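Long-range contact in DyP-type peroxidase (Pleurotus ostreatus PC15, PDB 6FSK), which probably uses hydrogen peroxide and its heme b cofactor to oxidise dyes and other substrates, probably including Mn(II): residues 41-46 with 74-78. The protein carries 1 engineered substitution. Numbering follows the deposited sequence.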
ATOM      1  N   PHE A  41      13.293  14.109  20.181  1.00 17.77           N
ATOM      2  CA  PHE A  41      12.249  13.744  19.225  1.00 16.41           C
ATOM      3  C   PHE A  41      11.382  12.587  19.739  1.00 16.35           C
ATOM      4  O   PHE A  41      10.169  12.619  19.567  1.00 15.56           O
ATOM      5  CB  PHE A  41      12.910  13.359  17.908  1.00 15.60           C
ATOM      6  CG  PHE A  41      11.941  12.906  16.800  1.00 15.71           C
ATOM      7  CD1 PHE A  41      10.737  13.534  16.578  1.00 18.89           C
ATOM      8  CD2 PHE A  41      12.297  11.860  16.041  1.00 19.66           C
ATOM      9  CE1 PHE A  41       9.897  13.123  15.545  1.00 19.42           C
ATOM     10  CE2 PHE A  41      11.483  11.453  14.982  1.00 18.04           C
ATOM     11  CZ  PHE A  41      10.265  12.062  14.814  1.00 16.99           C
ATOM     12  N   ILE A  42      11.982  11.585  20.354  1.00 16.97           N
ATOM     13  CA  ILE A  42      11.276  10.354  20.648  1.00 16.77           C
ATOM     14  C   ILE A  42       9.979  10.522  21.430  1.00 16.25           C
ATOM     15  O   ILE A  42       8.960   9.909  21.123  1.00 15.43           O
ATOM     16  CB  ILE A  42      12.254   9.303  21.266  1.00 17.69           C
ATOM     17  CG1 ILE A  42      13.208   8.772  20.234  1.00 20.06           C
ATOM     18  CG2 ILE A  42      11.465   8.138  21.950  1.00 20.10           C
ATOM     19  CD1 ILE A  42      14.461   8.138  20.807  1.00 22.11           C
ATOM     20  N   PRO A  43       9.903  11.411  22.451  1.00 17.44           N
ATOM     21  CA  PRO A  43       8.652  11.604  23.174  1.00 17.41           C
ATOM     22  C   PRO A  43       7.485  12.163  22.390  1.00 17.01           C
ATOM     23  O   PRO A  43       6.371  12.098  22.869  1.00 20.60           O
ATOM     24  CB  PRO A  43       9.038  12.576  24.323  1.00 19.17           C
ATOM     25  CG  PRO A  43      10.445  12.437  24.427  1.00 20.63           C
ATOM     26  CD  PRO A  43      11.014  12.128  23.090  1.00 19.03           C
ATOM     27  N   HIS A  44       7.738  12.719  21.178  1.00 16.56           N
ATOM     28  CA  HIS A  44       6.706  13.135  20.259  1.00 16.30           C
ATOM     29  C   HIS A  44       6.073  12.000  19.415  1.00 15.22           C
ATOM     30  O   HIS A  44       5.005  12.240  18.821  1.00 17.51           O
ATOM     31  CB  HIS A  44       7.305  14.092  19.247  1.00 18.19           C
ATOM     32  CG  HIS A  44       7.542  15.461  19.783  1.00 23.34           C
ATOM     33  ND1 HIS A  44       8.711  15.848  20.400  1.00 27.45           N
ATOM     34  CD2 HIS A  44       6.730  16.535  19.797  1.00 25.19           C
ATOM     35  CE1 HIS A  44       8.603  17.109  20.801  1.00 23.76           C
ATOM     36  NE2 HIS A  44       7.420  17.560  20.423  1.00 28.74           N
ATOM     37  N   ILE A  45       6.675  10.831  19.389  1.00 14.33           N
ATOM     38  CA  ILE A  45       6.227   9.755  18.441  1.00 14.32           C
ATOM     39  C   ILE A  45       4.928   9.128  18.898  1.00 14.36           C
ATOM     40  O   ILE A  45       4.798   8.820  20.101  1.00 15.64           O
ATOM     41  CB  ILE A  45       7.320   8.723  18.253  1.00 14.32           C
ATOM     42  CG1 ILE A  45       8.509   9.371  17.596  1.00 16.49           C
ATOM     43  CG2 ILE A  45       6.863   7.510  17.408  1.00 13.65           C
ATOM     44  CD1 ILE A  45       9.736   8.536  17.538  1.00 21.65           C
ATOM     45  N   LYS A  46       3.946   9.018  17.999  1.00 12.04           N
ATOM     46  CA  LYS A  46       2.674   8.403  18.361  1.00 13.17           C
ATOM     47  C   LYS A  46       2.792   6.881  18.426  1.00 13.83           C
ATOM     48  O   LYS A  46       3.288   6.219  17.481  1.00 13.82           O
ATOM     49  CB  LYS A  46       1.652   8.756  17.304  1.00 14.13           C
ATOM     50  CG  LYS A  46       0.224   8.286  17.538  1.00 14.23           C
ATOM     51  CD  LYS A  46      -0.432   8.855  18.800  1.00 18.78           C
ATOM     52  CE  LYS A  46      -0.504  10.359  18.849  1.00 19.25           C
ATOM     53  NZ  LYS A  46      -1.137  10.943  20.135  1.00 21.60           N
ATOM     54  N   ALA A  74       0.028  13.859  14.522  1.00 14.13           N
ATOM     55  CA  ALA A  74       0.771  12.723  15.016  1.00 12.86           C
ATOM     56  C   ALA A  74       1.958  12.439  14.142  1.00 15.34           C
ATOM     57  O   ALA A  74       1.899  12.658  12.918  1.00 13.17           O
ATOM     58  CB  ALA A  74      -0.100  11.513  15.040  1.00 13.76           C
ATOM     59  N   VAL A  75       3.005  11.895  14.752  1.00 13.66           N
ATOM     60  CA  VAL A  75       4.265  11.738  14.020  1.00 13.51           C
ATOM     61  C   VAL A  75       4.837  10.364  14.201  1.00 12.30           C
ATOM     62  O   VAL A  75       4.780   9.770  15.323  1.00 12.09           O
ATOM     63  CB  VAL A  75       5.313  12.788  14.483  1.00 17.90           C
ATOM     64  CG1 VAL A  75       5.641  12.631  15.918  1.00 20.96           C
ATOM     65  CG2 VAL A  75       6.600  12.711  13.690  1.00 17.68           C
ATOM     66  N   ASN A  76       5.388   9.815  13.136  1.00 11.37           N
ATOM     67  CA  ASN A  76       6.121   8.537  13.166  1.00 11.06           C
ATOM     68  C   ASN A  76       7.436   8.750  12.383  1.00 11.13           C
ATOM     69  O   ASN A  76       7.665   9.798  11.712  1.00 11.15           O
ATOM     70  CB  ASN A  76       5.347   7.374  12.495  1.00 11.62           C
ATOM     71  CG  ASN A  76       4.452   6.569  13.447  1.00 12.26           C
ATOM     72  OD1 ASN A  76       4.068   5.454  13.078  1.00 13.12           O
ATOM     73  ND2 ASN A  76       4.129   7.094  14.645  1.00 12.34           N
ATOM     74  N   VAL A  77       8.347   7.781  12.453  1.00 10.38           N
ATOM     75  CA  VAL A  77       9.675   7.876  11.880  1.00 10.68           C
ATOM     76  C   VAL A  77      10.138   6.525  11.353  1.00 11.67           C
ATOM     77  O   VAL A  77       9.838   5.487  11.994  1.00 11.25           O
ATOM     78  CB  VAL A  77      10.757   8.456  12.857  1.00 11.31           C
ATOM     79  CG1 VAL A  77      11.049   7.454  14.007  1.00 11.95           C
ATOM     80  CG2 VAL A  77      12.051   8.777  12.108  1.00 12.17           C
ATOM     81  N   SER A  78      10.878   6.457  10.236  1.00 10.47           N
ATOM     82  CA  SER A  78      11.283   5.196   9.676  1.00 10.32           C
ATOM     83  C   SER A  78      12.614   5.388   8.974  1.00 10.81           C
ATOM     84  O   SER A  78      12.887   6.500   8.513  1.00 11.24           O
ATOM     85  CB  SER A  78      10.154   4.676   8.774  1.00 10.79           C
ATOM     86  OG  SER A  78      10.173   3.289   8.531  1.00 12.03           O
TER
HETATM   87  O   HOH W   1       2.626  11.972  17.595  1.00 14.59           O
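The carboxamide of Asn76 and the backbone of Lys46 join the loop that follows helix 31-41 to strand 74-80. Asn76 ND2 reaches Lys46 O at 3.1 Å, arriving in the carbonyl plane on a lone pair, though bent at the hydrogen (140°). Asn76 ND2 also turns back to the O of the preceding Val75, at 2.8 Å, above that carbonyl plane, while Lys46 N meets Val75 O nearly head-on at 2.9 Å. An asparagine suits this place because its short amide can offer both N-H groups to carbonyls while OD1 accepts from the backbone of Asp11. A leucine in its place, with no polar side-chain atoms, would probably leave Lys46 O and Asp11 N without these partners and Val75 O with one donor fewer. A water bridges His44 O and Val75 N, continuing the link between the backbones.

Beside these polar bonds the Phe41 ring presents its edge to the strand: CE1 lies 3.8 Å from Val75 CG2, and CE2 lies 3.7 Å from Val77 CB. With CG anti to the backbone N (chi1 178°), the ring extends to both valines, a methyl of Val75 and the CB of Val77 meeting its rim. Ile45 CG1 sits over one ring face, offset toward the rim, and its CD1 touches Val77 CG1 at 3.9 Å. Lys46 lays its bent aliphatic chain against Ala74 CB, a small methyl that accommodates it, and carries NZ to a salt bridge with Asp54. Helix 144-156 also packs on Phe41. Within this ferredoxin-like, alpha+beta half of the peroxidase, directional amide and backbone bonds thus fix the loop's position, and apolar packing beside them buries the helix end against the sheet.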